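TerD domain-containing protein (Streptomyces avermitilis, PDB 2QNG) is of unknown molecular function but binds two calcium ions through a TerD-type domain built from two antiparallel beta sheets. Local coordinates at residues A[28-33]-A[139-144]; A[56-61]-A[111-116]; A[82-87]-A[96-101]; A[117-122]-A[184-189]; A[127-132]-A[152-157]. All blocks are in the same frame, centred on the assembly; numbering follows the deposited sequence.

Contact 1: residues A[28-33]-A[139-144]; sequences KGIRKV and MREGYT
The side chain of Glu141 lies across the loop of residues 28-33, its CG resting 3.2 Å from the carbonyl O of Lys32. CG stands anti to the backbone N (chi1 171°) and the chain runs on extended, which carries the carboxylate past that carbonyl to two consecutive backbone amides. Glu141 OE2 accepts from Arg31 N at 2.8 Å and from Lys32 N at 3.2 Å. Both N-H groups come from the same face, well above the carboxylate plane, while Glu141 OE1 turns toward Ile30, 3.6 Å from Ile30 CA. The guanidinium of Arg31 is carried off elsewhere, so peptide N-H groups meet the carboxylate; they would be expected to stabilise its negative charge. Behind this grip the backbones come close in two CA-H...O contacts, Val33 CA to Arg140 O at 3.2 Å and Glu141 CA to Lys32 O at 3.3 Å. A water accepts from Gly142 N at 2.9 Å and donates weakly to Lys32 O. The guanidinium of Arg140 forms a salt bridge with Glu34, the second residue of strand 33-40. Glu141 and Thr144 exchange a reciprocal pair of backbone hydrogen bonds, and Gly142 takes the positive phi needed at its corner. This is a two-residue beta hairpin closed by a type II' turn, here joining strands 135-141 and 144-149 and pinning the loop that leads into strand 33-40.

Contact 2: residues A[56-61]-A[111-116]; sequences ATFLAG and YARVVV
Phe58 and Val115 form the apolar centre, the ring's CE2 lying 3.7 Å from Val115 CG2. With its CG anti to the carbonyl carbon (chi1 -57°), the ring leans over the neighbouring strand, and its edge meets Arg113 O in the ring plane. An alanine in place of Phe58 would probably leave a gap beside Val115 and remove the ring face that Arg113 NH1 overlies. On the other face of the sheet, Thr57 and Val114 lie side by side, CG2 to CG2 4.2 Å. At the strand end, Leu59 CD2 packs on Tyr111 CE1 at 3.8 Å. Strands 51-59 and 111-120 are antiparallel neighbours in one sheet of the TerD domain, and a classic beta bulge interrupts their register: Ala112 and Arg113 both face Phe58. Phe58 N donates to Arg113 O at 2.8 Å, whereas Phe58 O accepts from Ala112 N at 3.0 Å. Arg113 makes the polar edge. Its NH1 stands over one face of the Phe58 ring, a long, at most weakly attractive cation-pi approach, while Val115 CG2 sits over the centre of one guanidinium face. Outward, NE pairs with Glu164 in a salt bridge and NH1 donates to Ala63 O and Gly194 O.

Contact 3: residues A[82-87]-A[96-101]; sequences IYLNRD and WDEVMT. With CA (calcium ion), chain B; CA (calcium ion), chain C.
Thr101 presses its CB over one face of the Tyr83 ring, 3.9 Å from the centroid, a CH-pi contact offset toward the rim. Tyr83 CG sits between its backbone N and carbonyl carbon (chi1 48°), which lays the ring alongside Thr101, and the Tyr83 hydroxyl is hydrogen-bonded to Glu103. At the other end of this antiparallel hairpin, Arg86 bends at chi2 and chi3 so that NE and NH2 grip Trp96 O side-on, each at 2.9 Å. Val99 CG2 covers the centre of one face of the guanidinium. Val99 also faces a classic beta bulge: its O accepts from Asn85 N at 2.7 Å and only weakly from Arg86 N. Asp97 binds one calcium ion with both carboxylate oxygens, OD2 at 2.4 Å, in a site completed by waters, Trp39, Gly91 and Gly93. Glu98 OE1 binds the second ion at 2.6 Å together with Asp50, Leu51, Asp52 and Ser88, while Glu98 OE2 accepts from Ile53 N. A water on that second calcium donates at 2.7 Å to Asp87 OD2, which is also paired with Lys89. Neighbouring acidic residues thus serve different ions, with Arg86 tying down the backbone just before them and Asp87 acting from the second shell.

Contact 4: residues A[117-122]-A[184-189]; sequences GVVIQQ and SDPATF
Helix-on-sheet packing, buried and apolar, brings Pro186 and Phe189 from the first turn of helix 186-192 onto Val119 near the end of strand 111-120. Val119 divides its branches between them: CG2 lies 4.0 Å from Pro186 CB, while CG1 comes unusually close to Phe189 CD2, at 3.2 Å. Phe189 holds its CG anti to the backbone N (chi1 179°), which sends the ring toward the strand, where its CZ stands 4.2 Å from Gly117 CA. The glycine meets the ring at its edge; a CB at that position would clash with CZ. The helix covers the outer face of the sheet holding strands 51-59, 111-120 and 159-167, of the two-sheet TerD fold. Tyr182 adds an edge-to-face ring contact to Phe189. The helix start is an N-cap: Asp185 OD1 accepts from Thr188 N at 3.0 Å and from Thr188 OG1 at 2.9 Å, with Pro186 filling the first helical position. The amide of Gln121 crosses obliquely at Pro186 CG, both Gln121 OE1 and NE2 about 3.7 Å from it. The chain of Gln121 bends at chi2 to reach it, and NE2 donates to OD2 of the calcium ligand Asp52, which makes Gln121 a second-shell residue of that calcium site.

Contact 5: residues A[127-132]-A[152-157]; sequences RTFVGV and GGVLGS
Leu155 O is gripped by two donors from the facing loop, Thr128 OG1 and Val130 N, each at 2.9 Å. Both lie in the carbonyl plane, Val130 N on a lone pair. A third bond runs from Phe129 N to Ser157 O at 3.0 Å, nearly in line with the carbonyl. Thr128 has OG1 between its backbone N and carbonyl carbon (chi1 69°), which turns the hydroxyl to Leu155 O and leaves CG2 3.3 Å from Gly156 O. A valine here would probably cost Leu155 O one of its two donors and leave Val130 N to hold it alone across these loops. The contact docks a 3-10 turn, residues 129-131, on a type I beta turn, Val154 to Ser157, whose own bond joins Ser157 N to Val154 O; both lie in loops between strands. Beside the bonds, the Phe129 ring meets Val154 O at its edge, CD2 to O 3.4 Å, and the same CD2 packs on Val154 CG2 at 3.8 Å. Val130 CB rests against Leu155 CB. Further out, Phe129 stacks with Phe151 and touches Ile120 and Ala160, anchoring the turn to the sheet. Behind the 3-10 turn, Arg127 NH1 closes back on Gly131 O, which lies in the guanidinium plane.

In the fold
Contacts 2 and 4 are the more buried and share strand 111-120: its first half pairs edge to edge with strand 51-59, its second half carries a helix without any direct hydrogen bond between them. Contacts 1 and 3 both reach the other sheet and touch where Lys32 packs on Thr101; Met139 and Ile82 link them in turn to Val116 and Thr57 of contact 2, across the sandwich interior. Contact 5, like contact 1, lies toward the periphery and relies on bonds to backbone groups around turns; it meets contact 4 where Ile120 packs against Arg127 to Phe129 and Gln122 NE2 probably bonds to Arg127 O. Contact 3 alone supplies calcium ligands, while contact 4 reaches one site indirectly.

Contact 1: residues A[28-33]-A[139-144]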
# COMPACT_ATOMS: atom_id res chain seq x y z
N LYS A 28 6.01 -0.12 -18.37
CA LYS A 28 5.55 -1.51 -18.06
C LYS A 28 4.31 -1.88 -18.86
O LYS A 28 4.14 -3.04 -19.21
CB LYS A 28 5.22 -1.66 -16.57
CG LYS A 28 6.40 -1.78 -15.62
CD LYS A 28 7.23 -3.02 -15.82
CE LYS A 28 6.73 -4.19 -14.99
NZ LYS A 28 7.05 -5.49 -15.65
N GLY A 29 3.45 -0.90 -19.12
CA GLY A 29 2.15 -1.13 -19.75
C GLY A 29 1.09 -1.68 -18.79
O GLY A 29 0.13 -2.33 -19.21
N ILE A 30 1.26 -1.37 -17.51
CA ILE A 30 0.39 -1.89 -16.45
C ILE A 30 -1.00 -1.24 -16.55
O ILE A 30 -1.10 -0.02 -16.62
CB ILE A 30 1.01 -1.61 -15.05
CG1 ILE A 30 2.42 -2.22 -14.91
CG2 ILE A 30 0.10 -2.10 -13.93
CD1 ILE A 30 2.50 -3.74 -15.16
N ARG A 31 -2.07 -2.05 -16.52
CA ARG A 31 -3.44 -1.51 -16.62
C ARG A 31 -4.26 -1.60 -15.32
O ARG A 31 -5.09 -0.75 -15.04
CB ARG A 31 -4.23 -2.23 -17.74
CG ARG A 31 -3.60 -2.29 -19.12
CD ARG A 31 -3.89 -1.08 -19.91
NE ARG A 31 -3.25 -1.12 -21.23
CZ ARG A 31 -3.79 -1.63 -22.33
NH1 ARG A 31 -5.01 -2.17 -22.31
NH2 ARG A 31 -3.11 -1.59 -23.46
N LYS A 32 -4.06 -2.67 -14.56
CA LYS A 32 -4.84 -2.92 -13.35
C LYS A 32 -3.97 -3.73 -12.42
O LYS A 32 -3.35 -4.72 -12.85
CB LYS A 32 -6.09 -3.72 -13.68
CG LYS A 32 -7.02 -3.94 -12.52
CD LYS A 32 -8.31 -4.58 -12.98
CE LYS A 32 -9.15 -5.01 -11.81
NZ LYS A 32 -10.38 -5.72 -12.24
N VAL A 33 -3.94 -3.34 -11.15
CA VAL A 33 -3.06 -3.95 -10.15
C VAL A 33 -3.91 -4.38 -8.96
O VAL A 33 -4.85 -3.68 -8.57
CB VAL A 33 -1.97 -2.94 -9.66
CG1 VAL A 33 -1.13 -3.43 -8.48
CG2 VAL A 33 -1.07 -2.58 -10.82
N MSE A 139 1.74 -8.41 -5.25
CA MSE A 139 1.15 -7.50 -6.21
C MSE A 139 1.08 -8.19 -7.54
O MSE A 139 2.04 -8.84 -7.95
CB MSE A 139 1.95 -6.22 -6.34
CG MSE A 139 1.45 -5.13 -5.44
SE MSE A 139 2.46 -3.49 -5.61
CE MSE A 139 4.12 -4.18 -4.89
N ARG A 140 -0.08 -8.06 -8.20
CA ARG A 140 -0.19 -8.65 -9.52
C ARG A 140 -1.03 -7.81 -10.47
O ARG A 140 -1.77 -6.89 -10.06
CB ARG A 140 -0.73 -10.06 -9.44
CG ARG A 140 -2.13 -10.11 -8.94
CD ARG A 140 -2.60 -11.52 -8.89
NE ARG A 140 -4.01 -11.59 -8.54
CZ ARG A 140 -4.71 -12.72 -8.51
NH1 ARG A 140 -4.12 -13.88 -8.79
NH2 ARG A 140 -6.00 -12.69 -8.19
N GLU A 141 -0.79 -8.07 -11.75
CA GLU A 141 -1.62 -7.52 -12.81
C GLU A 141 -2.32 -8.69 -13.45
O GLU A 141 -1.67 -9.54 -14.04
CB GLU A 141 -0.85 -6.80 -13.88
CG GLU A 141 -1.87 -6.52 -15.00
CD GLU A 141 -1.49 -5.48 -15.96
OE1 GLU A 141 -0.29 -5.43 -16.32
OE2 GLU A 141 -2.43 -4.78 -16.38
N GLY A 142 -3.65 -8.74 -13.33
CA GLY A 142 -4.35 -9.95 -13.74
C GLY A 142 -3.78 -11.12 -12.95
O GLY A 142 -3.75 -11.10 -11.71
N TYR A 143 -3.26 -12.11 -13.66
CA TYR A 143 -2.67 -13.26 -13.02
C TYR A 143 -1.14 -13.19 -12.97
O TYR A 143 -0.49 -14.11 -12.50
CB TYR A 143 -3.09 -14.53 -13.75
CG TYR A 143 -4.57 -14.85 -13.72
CD1 TYR A 143 -5.36 -14.58 -12.60
CD2 TYR A 143 -5.18 -15.45 -14.82
CE1 TYR A 143 -6.71 -14.91 -12.58
CE2 TYR A 143 -6.54 -15.78 -14.81
CZ TYR A 143 -7.30 -15.50 -13.68
OH TYR A 143 -8.65 -15.82 -13.68
N THR A 144 -0.57 -12.09 -13.47
CA THR A 144 0.89 -11.93 -13.49
C THR A 144 1.40 -11.35 -12.17
O THR A 144 1.09 -10.21 -11.83
CB THR A 144 1.31 -11.04 -14.65
OG1 THR A 144 0.96 -11.69 -15.87
CG2 THR A 144 2.80 -10.70 -14.62
O HOH W 1 -5.42 -7.03 -11.72

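Contact 2: residues A[56-61]-A[111-116]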
# COMPACT_ATOMS: atom_id res chain seq x y z
N ALA A 56 -1.80 6.39 -2.61
CA ALA A 56 -1.83 7.82 -2.81
C ALA A 56 -1.61 8.12 -4.28
O ALA A 56 -0.78 7.47 -4.92
CB ALA A 56 -0.79 8.53 -1.95
N THR A 57 -2.37 9.08 -4.80
CA THR A 57 -2.18 9.54 -6.18
C THR A 57 -1.50 10.90 -6.17
O THR A 57 -1.65 11.68 -5.20
CB THR A 57 -3.51 9.68 -6.91
OG1 THR A 57 -4.29 10.61 -6.16
CG2 THR A 57 -4.20 8.30 -6.96
N PHE A 58 -0.74 11.17 -7.24
CA PHE A 58 0.00 12.44 -7.37
C PHE A 58 -0.18 13.05 -8.74
O PHE A 58 -0.28 12.35 -9.74
CB PHE A 58 1.49 12.23 -7.06
CG PHE A 58 1.72 11.66 -5.70
CD1 PHE A 58 1.97 12.49 -4.61
CD2 PHE A 58 1.63 10.28 -5.50
CE1 PHE A 58 2.10 11.95 -3.34
CE2 PHE A 58 1.79 9.73 -4.24
CZ PHE A 58 2.02 10.57 -3.15
N LEU A 59 -0.20 14.37 -8.76
CA LEU A 59 -0.51 15.10 -9.98
C LEU A 59 0.72 15.22 -10.85
O LEU A 59 1.86 15.30 -10.34
CB LEU A 59 -0.99 16.52 -9.63
CG LEU A 59 -2.27 16.64 -8.80
CD1 LEU A 59 -2.55 18.08 -8.41
CD2 LEU A 59 -3.46 16.03 -9.55
N ALA A 60 0.52 15.28 -12.16
CA ALA A 60 1.62 15.47 -13.11
C ALA A 60 2.55 16.64 -12.75
O ALA A 60 3.77 16.53 -12.90
CB ALA A 60 1.08 15.63 -14.52
N GLY A 61 2.00 17.73 -12.23
CA GLY A 61 2.80 18.92 -11.92
C GLY A 61 3.48 18.94 -10.56
O GLY A 61 3.96 19.99 -10.12
N TYR A 111 -3.20 12.55 -13.26
CA TYR A 111 -2.44 11.74 -12.29
C TYR A 111 -1.30 11.05 -12.98
O TYR A 111 -1.52 10.31 -13.93
CB TYR A 111 -3.35 10.71 -11.60
CG TYR A 111 -4.52 11.37 -10.93
CD1 TYR A 111 -4.33 12.18 -9.80
CD2 TYR A 111 -5.81 11.23 -11.44
CE1 TYR A 111 -5.40 12.81 -9.18
CE2 TYR A 111 -6.90 11.86 -10.83
CZ TYR A 111 -6.69 12.66 -9.71
OH TYR A 111 -7.75 13.30 -9.11
N ALA A 112 -0.09 11.28 -12.50
CA ALA A 112 1.08 10.74 -13.15
C ALA A 112 1.82 9.70 -12.33
O ALA A 112 2.70 9.01 -12.84
CB ALA A 112 2.04 11.87 -13.51
N ARG A 113 1.45 9.58 -11.05
CA ARG A 113 2.16 8.68 -10.17
C ARG A 113 1.24 8.20 -9.07
O ARG A 113 0.38 8.93 -8.60
CB ARG A 113 3.38 9.39 -9.58
CG ARG A 113 4.22 8.58 -8.60
CD ARG A 113 5.60 9.27 -8.36
NE ARG A 113 6.40 8.58 -7.36
CZ ARG A 113 6.47 8.94 -6.08
NH1 ARG A 113 5.79 9.99 -5.63
NH2 ARG A 113 7.25 8.25 -5.24
N VAL A 114 1.40 6.92 -8.72
CA VAL A 114 0.65 6.30 -7.62
C VAL A 114 1.65 5.56 -6.76
O VAL A 114 2.50 4.83 -7.28
CB VAL A 114 -0.40 5.29 -8.16
CG1 VAL A 114 -1.16 4.61 -6.98
CG2 VAL A 114 -1.38 6.00 -9.05
N VAL A 115 1.54 5.75 -5.44
CA VAL A 115 2.37 5.03 -4.49
C VAL A 115 1.47 4.17 -3.62
O VAL A 115 0.41 4.62 -3.19
CB VAL A 115 3.20 6.00 -3.59
CG1 VAL A 115 4.07 5.22 -2.60
CG2 VAL A 115 4.11 6.86 -4.49
N VAL A 116 1.87 2.93 -3.40
CA VAL A 116 1.15 2.05 -2.50
C VAL A 116 1.99 1.74 -1.27
O VAL A 116 3.22 1.72 -1.35
CB VAL A 116 0.70 0.74 -3.19
CG1 VAL A 116 -0.41 1.02 -4.16
CG2 VAL A 116 1.85 0.06 -3.92

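Contact 3: residues A[82-87]-A[96-101]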
# COMPACT_ATOMS: atom_id res chain seq x y z
N ILE A 82 -9.63 3.32 -7.58
CA ILE A 82 -8.74 2.64 -6.64
C ILE A 82 -9.62 2.34 -5.45
O ILE A 82 -10.33 3.24 -4.96
CB ILE A 82 -7.58 3.55 -6.19
CG1 ILE A 82 -6.62 3.83 -7.36
CG2 ILE A 82 -6.82 2.92 -5.02
CD1 ILE A 82 -5.60 4.94 -7.11
N TYR A 83 -9.65 1.07 -5.02
CA TYR A 83 -10.61 0.68 -4.00
C TYR A 83 -10.13 -0.51 -3.20
O TYR A 83 -9.48 -1.42 -3.73
CB TYR A 83 -12.00 0.39 -4.61
CG TYR A 83 -12.05 -0.49 -5.83
CD1 TYR A 83 -12.34 -1.85 -5.71
CD2 TYR A 83 -11.79 0.03 -7.10
CE1 TYR A 83 -12.39 -2.68 -6.83
CE2 TYR A 83 -11.84 -0.79 -8.23
CZ TYR A 83 -12.16 -2.14 -8.09
OH TYR A 83 -12.21 -2.93 -9.23
N LEU A 84 -10.46 -0.48 -1.91
CA LEU A 84 -10.13 -1.58 -1.03
C LEU A 84 -11.22 -2.64 -1.22
O LEU A 84 -12.42 -2.34 -1.16
CB LEU A 84 -10.05 -1.08 0.42
CG LEU A 84 -9.49 -2.04 1.46
CD1 LEU A 84 -8.01 -2.25 1.25
CD2 LEU A 84 -9.76 -1.45 2.82
N ASN A 85 -10.81 -3.86 -1.51
CA ASN A 85 -11.77 -4.97 -1.73
C ASN A 85 -12.18 -5.60 -0.41
O ASN A 85 -13.33 -6.02 -0.23
CB ASN A 85 -11.15 -6.03 -2.66
CG ASN A 85 -10.62 -5.41 -3.95
OD1 ASN A 85 -9.43 -5.18 -4.08
ND2 ASN A 85 -11.51 -5.06 -4.84
N ARG A 86 -11.23 -5.68 0.52
CA ARG A 86 -11.53 -6.23 1.81
C ARG A 86 -10.44 -5.82 2.78
O ARG A 86 -9.33 -5.49 2.36
CB ARG A 86 -11.71 -7.73 1.73
CG ARG A 86 -10.45 -8.47 1.52
CD ARG A 86 -10.41 -9.61 2.55
NE ARG A 86 -9.70 -10.79 2.09
CZ ARG A 86 -9.80 -11.32 0.87
NH1 ARG A 86 -10.62 -10.79 -0.03
NH2 ARG A 86 -9.09 -12.40 0.56
N ASP A 87 -10.81 -5.79 4.05
CA ASP A 87 -9.88 -5.41 5.11
C ASP A 87 -9.87 -6.43 6.21
O ASP A 87 -10.72 -7.33 6.25
CB ASP A 87 -10.20 -4.01 5.67
CG ASP A 87 -11.22 -4.03 6.79
OD1 ASP A 87 -12.24 -4.76 6.71
OD2 ASP A 87 -11.02 -3.27 7.77
N TRP A 96 -5.30 -14.16 2.00
CA TRP A 96 -5.07 -12.71 1.98
C TRP A 96 -6.07 -11.99 2.88
O TRP A 96 -7.27 -12.22 2.79
CB TRP A 96 -5.13 -12.21 0.53
CG TRP A 96 -4.05 -12.86 -0.29
CD1 TRP A 96 -4.20 -13.86 -1.20
CD2 TRP A 96 -2.63 -12.65 -0.16
NE1 TRP A 96 -2.98 -14.25 -1.68
CE2 TRP A 96 -1.99 -13.54 -1.05
CE3 TRP A 96 -1.84 -11.79 0.60
CZ2 TRP A 96 -0.59 -13.57 -1.21
CZ3 TRP A 96 -0.46 -11.83 0.46
CH2 TRP A 96 0.15 -12.72 -0.43
N ASP A 97 -5.55 -11.16 3.79
CA ASP A 97 -6.40 -10.48 4.76
C ASP A 97 -6.92 -9.14 4.28
O ASP A 97 -8.03 -8.73 4.64
CB ASP A 97 -5.65 -10.27 6.08
CG ASP A 97 -5.26 -11.58 6.72
OD1 ASP A 97 -6.16 -12.36 7.13
OD2 ASP A 97 -4.05 -11.84 6.85
N GLU A 98 -6.15 -8.46 3.44
CA GLU A 98 -6.57 -7.15 2.95
C GLU A 98 -6.08 -7.02 1.52
O GLU A 98 -4.95 -7.38 1.20
CB GLU A 98 -6.01 -6.07 3.88
CG GLU A 98 -6.48 -4.64 3.63
CD GLU A 98 -6.41 -3.76 4.89
OE1 GLU A 98 -6.71 -4.23 6.01
OE2 GLU A 98 -6.08 -2.57 4.74
N VAL A 99 -6.97 -6.55 0.64
CA VAL A 99 -6.72 -6.53 -0.79
C VAL A 99 -7.20 -5.20 -1.33
O VAL A 99 -8.29 -4.76 -0.99
CB VAL A 99 -7.47 -7.68 -1.52
CG1 VAL A 99 -7.15 -7.68 -3.01
CG2 VAL A 99 -7.13 -9.06 -0.89
N MSE A 100 -6.37 -4.58 -2.17
CA MSE A 100 -6.76 -3.33 -2.85
C MSE A 100 -6.56 -3.46 -4.34
O MSE A 100 -5.61 -4.08 -4.80
CB MSE A 100 -5.94 -2.15 -2.33
CG MSE A 100 -6.26 -0.84 -3.04
SE MSE A 100 -5.23 0.66 -2.33
CE MSE A 100 -6.07 0.89 -0.56
N THR A 101 -7.48 -2.87 -5.08
CA THR A 101 -7.41 -2.85 -6.54
C THR A 101 -7.14 -1.43 -7.04
O THR A 101 -7.75 -0.47 -6.55
CB THR A 101 -8.74 -3.34 -7.10
OG1 THR A 101 -8.96 -4.68 -6.65
CG2 THR A 101 -8.76 -3.33 -8.63
CA CA B . -4.38 -13.83 8.22
CA CA C . -6.44 -3.41 8.48
O HOH W 2 -8.57 -2.45 8.49
O HOH W 3 -3.23 -14.87 6.45
O HOH W 4 -3.59 -15.71 9.46

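Contact 4: residues A[117-122]-A[184-189]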
# COMPACT_ATOMS: atom_id res chain seq x y z
N GLY A 117 1.33 1.52 -0.14
CA GLY A 117 2.05 1.25 1.11
C GLY A 117 1.23 0.45 2.07
O GLY A 117 0.03 0.19 1.83
N VAL A 118 1.89 0.06 3.16
CA VAL A 118 1.28 -0.73 4.20
C VAL A 118 1.68 -0.08 5.52
O VAL A 118 2.88 0.12 5.77
CB VAL A 118 1.75 -2.20 4.16
CG1 VAL A 118 1.18 -3.01 5.32
CG2 VAL A 118 1.39 -2.85 2.82
N VAL A 119 0.68 0.25 6.34
CA VAL A 119 0.94 0.76 7.68
C VAL A 119 0.56 -0.25 8.73
O VAL A 119 -0.41 -0.99 8.54
CB VAL A 119 0.18 2.08 7.94
CG1 VAL A 119 0.57 3.13 6.93
CG2 VAL A 119 -1.36 1.89 7.92
N ILE A 120 1.29 -0.26 9.84
CA ILE A 120 0.90 -1.03 11.00
C ILE A 120 0.27 -0.05 11.96
O ILE A 120 0.87 0.97 12.31
CB ILE A 120 2.11 -1.67 11.67
CG1 ILE A 120 2.88 -2.56 10.70
CG2 ILE A 120 1.65 -2.44 12.93
CD1 ILE A 120 4.26 -2.92 11.19
N GLN A 121 -0.97 -0.32 12.38
CA GLN A 121 -1.61 0.56 13.36
C GLN A 121 -0.82 0.53 14.67
O GLN A 121 -0.36 -0.52 15.11
CB GLN A 121 -3.05 0.12 13.63
CG GLN A 121 -3.98 0.42 12.44
CD GLN A 121 -4.25 1.91 12.25
OE1 GLN A 121 -4.14 2.71 13.19
NE2 GLN A 121 -4.57 2.30 11.02
N GLN A 122 -0.68 1.72 15.29
CA GLN A 122 0.20 1.91 16.46
C GLN A 122 -0.54 2.28 17.73
O GLN A 122 0.05 2.29 18.80
CB GLN A 122 1.23 3.02 16.17
CG GLN A 122 2.17 2.74 15.00
CD GLN A 122 3.00 1.51 15.23
OE1 GLN A 122 3.68 1.39 16.25
NE2 GLN A 122 2.97 0.59 14.27
N SER A 184 6.93 6.21 10.93
CA SER A 184 5.77 7.05 11.24
C SER A 184 4.48 6.29 11.50
O SER A 184 4.37 5.10 11.18
CB SER A 184 5.58 8.14 10.17
OG SER A 184 5.90 7.65 8.87
N ASP A 185 3.53 6.99 12.12
CA ASP A 185 2.21 6.43 12.37
C ASP A 185 1.35 6.55 11.10
O ASP A 185 1.77 7.17 10.11
CB ASP A 185 1.55 7.06 13.61
CG ASP A 185 1.29 8.53 13.47
OD1 ASP A 185 1.29 9.06 12.33
OD2 ASP A 185 1.04 9.17 14.52
N PRO A 186 0.18 5.93 11.08
CA PRO A 186 -0.61 5.93 9.82
C PRO A 186 -0.96 7.29 9.25
O PRO A 186 -0.82 7.50 8.04
CB PRO A 186 -1.87 5.15 10.22
CG PRO A 186 -1.35 4.17 11.24
CD PRO A 186 -0.42 5.03 12.08
N ALA A 187 -1.38 8.22 10.11
CA ALA A 187 -1.78 9.53 9.61
C ALA A 187 -0.62 10.32 9.00
O ALA A 187 -0.78 10.97 7.95
CB ALA A 187 -2.45 10.32 10.69
N THR A 188 0.53 10.24 9.64
CA THR A 188 1.70 10.92 9.13
C THR A 188 2.19 10.26 7.83
O THR A 188 2.48 10.96 6.85
CB THR A 188 2.82 10.96 10.18
OG1 THR A 188 2.33 11.60 11.36
CG2 THR A 188 4.04 11.69 9.66
N PHE A 189 2.25 8.93 7.83
CA PHE A 189 2.68 8.19 6.65
C PHE A 189 1.87 8.60 5.43
O PHE A 189 2.44 8.81 4.35
CB PHE A 189 2.53 6.70 6.90
CG PHE A 189 2.92 5.85 5.73
CD1 PHE A 189 4.25 5.64 5.42
CD2 PHE A 189 1.95 5.25 4.95
CE1 PHE A 189 4.60 4.84 4.34
CE2 PHE A 189 2.30 4.43 3.89
CZ PHE A 189 3.62 4.21 3.60
O HOH W 5 2.12 3.38 10.81

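Contact 5: residues A[127-132]-A[152-157]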
# COMPACT_ATOMS: atom_id res chain seq x y z
N ARG A 127 4.54 -1.24 17.32
CA ARG A 127 4.73 -2.52 16.63
C ARG A 127 5.38 -2.25 15.32
O ARG A 127 4.90 -1.42 14.53
CB ARG A 127 3.38 -3.22 16.42
CG ARG A 127 3.52 -4.66 15.92
CD ARG A 127 2.17 -5.33 15.65
NE ARG A 127 1.34 -5.40 16.85
CZ ARG A 127 1.43 -6.35 17.76
NH1 ARG A 127 2.32 -7.34 17.64
NH2 ARG A 127 0.64 -6.31 18.83
N THR A 128 6.50 -2.93 15.07
CA THR A 128 7.18 -2.84 13.78
C THR A 128 7.00 -4.14 13.01
O THR A 128 6.41 -5.10 13.52
CB THR A 128 8.68 -2.55 13.97
OG1 THR A 128 9.32 -3.71 14.53
CG2 THR A 128 8.90 -1.33 14.89
N PHE A 129 7.51 -4.20 11.76
CA PHE A 129 7.27 -5.43 10.99
C PHE A 129 7.79 -6.71 11.64
O PHE A 129 7.19 -7.77 11.45
CB PHE A 129 7.68 -5.28 9.52
CG PHE A 129 6.74 -4.42 8.73
CD1 PHE A 129 5.51 -4.90 8.30
CD2 PHE A 129 7.08 -3.11 8.44
CE1 PHE A 129 4.62 -4.08 7.60
CE2 PHE A 129 6.19 -2.28 7.73
CZ PHE A 129 4.97 -2.77 7.32
N VAL A 130 8.88 -6.62 12.43
CA VAL A 130 9.38 -7.84 13.08
C VAL A 130 8.38 -8.33 14.15
O VAL A 130 8.36 -9.53 14.50
CB VAL A 130 10.80 -7.63 13.70
CG1 VAL A 130 10.74 -6.81 14.98
CG2 VAL A 130 11.50 -8.97 13.92
N GLY A 131 7.56 -7.40 14.65
CA GLY A 131 6.51 -7.70 15.65
C GLY A 131 5.18 -8.14 15.02
O GLY A 131 4.21 -8.35 15.74
N VAL A 132 5.13 -8.26 13.70
CA VAL A 132 3.99 -8.80 13.00
C VAL A 132 4.32 -10.26 12.66
O VAL A 132 5.41 -10.55 12.14
CB VAL A 132 3.73 -8.02 11.71
CG1 VAL A 132 2.55 -8.64 10.91
CG2 VAL A 132 3.46 -6.56 12.02
N GLY A 152 10.98 -8.35 5.11
CA GLY A 152 12.24 -8.69 5.82
C GLY A 152 13.31 -7.61 5.71
O GLY A 152 14.32 -7.64 6.45
N GLY A 153 13.12 -6.66 4.79
CA GLY A 153 14.05 -5.54 4.64
C GLY A 153 13.68 -4.30 5.44
O GLY A 153 14.41 -3.30 5.44
N VAL A 154 12.51 -4.33 6.09
CA VAL A 154 12.00 -3.19 6.85
C VAL A 154 11.52 -3.63 8.24
O VAL A 154 10.51 -3.14 8.75
CB VAL A 154 10.88 -2.42 6.06
CG1 VAL A 154 11.47 -1.82 4.80
CG2 VAL A 154 9.69 -3.33 5.72
N LEU A 155 12.28 -4.54 8.87
CA LEU A 155 11.78 -5.16 10.11
C LEU A 155 11.61 -4.19 11.29
O LEU A 155 10.83 -4.43 12.20
CB LEU A 155 12.66 -6.35 10.52
CG LEU A 155 12.56 -7.57 9.59
CD1 LEU A 155 13.57 -8.62 9.97
CD2 LEU A 155 11.16 -8.19 9.62
N GLY A 156 12.37 -3.09 11.27
CA GLY A 156 12.27 -2.10 12.32
C GLY A 156 11.29 -0.98 12.04
O GLY A 156 11.18 -0.06 12.85
N SER A 157 10.57 -1.04 10.91
CA SER A 157 9.68 0.04 10.51
C SER A 157 8.24 -0.17 10.97
O SER A 157 7.81 -1.31 11.14
CB SER A 157 9.69 0.15 8.98
OG SER A 157 11.00 0.53 8.53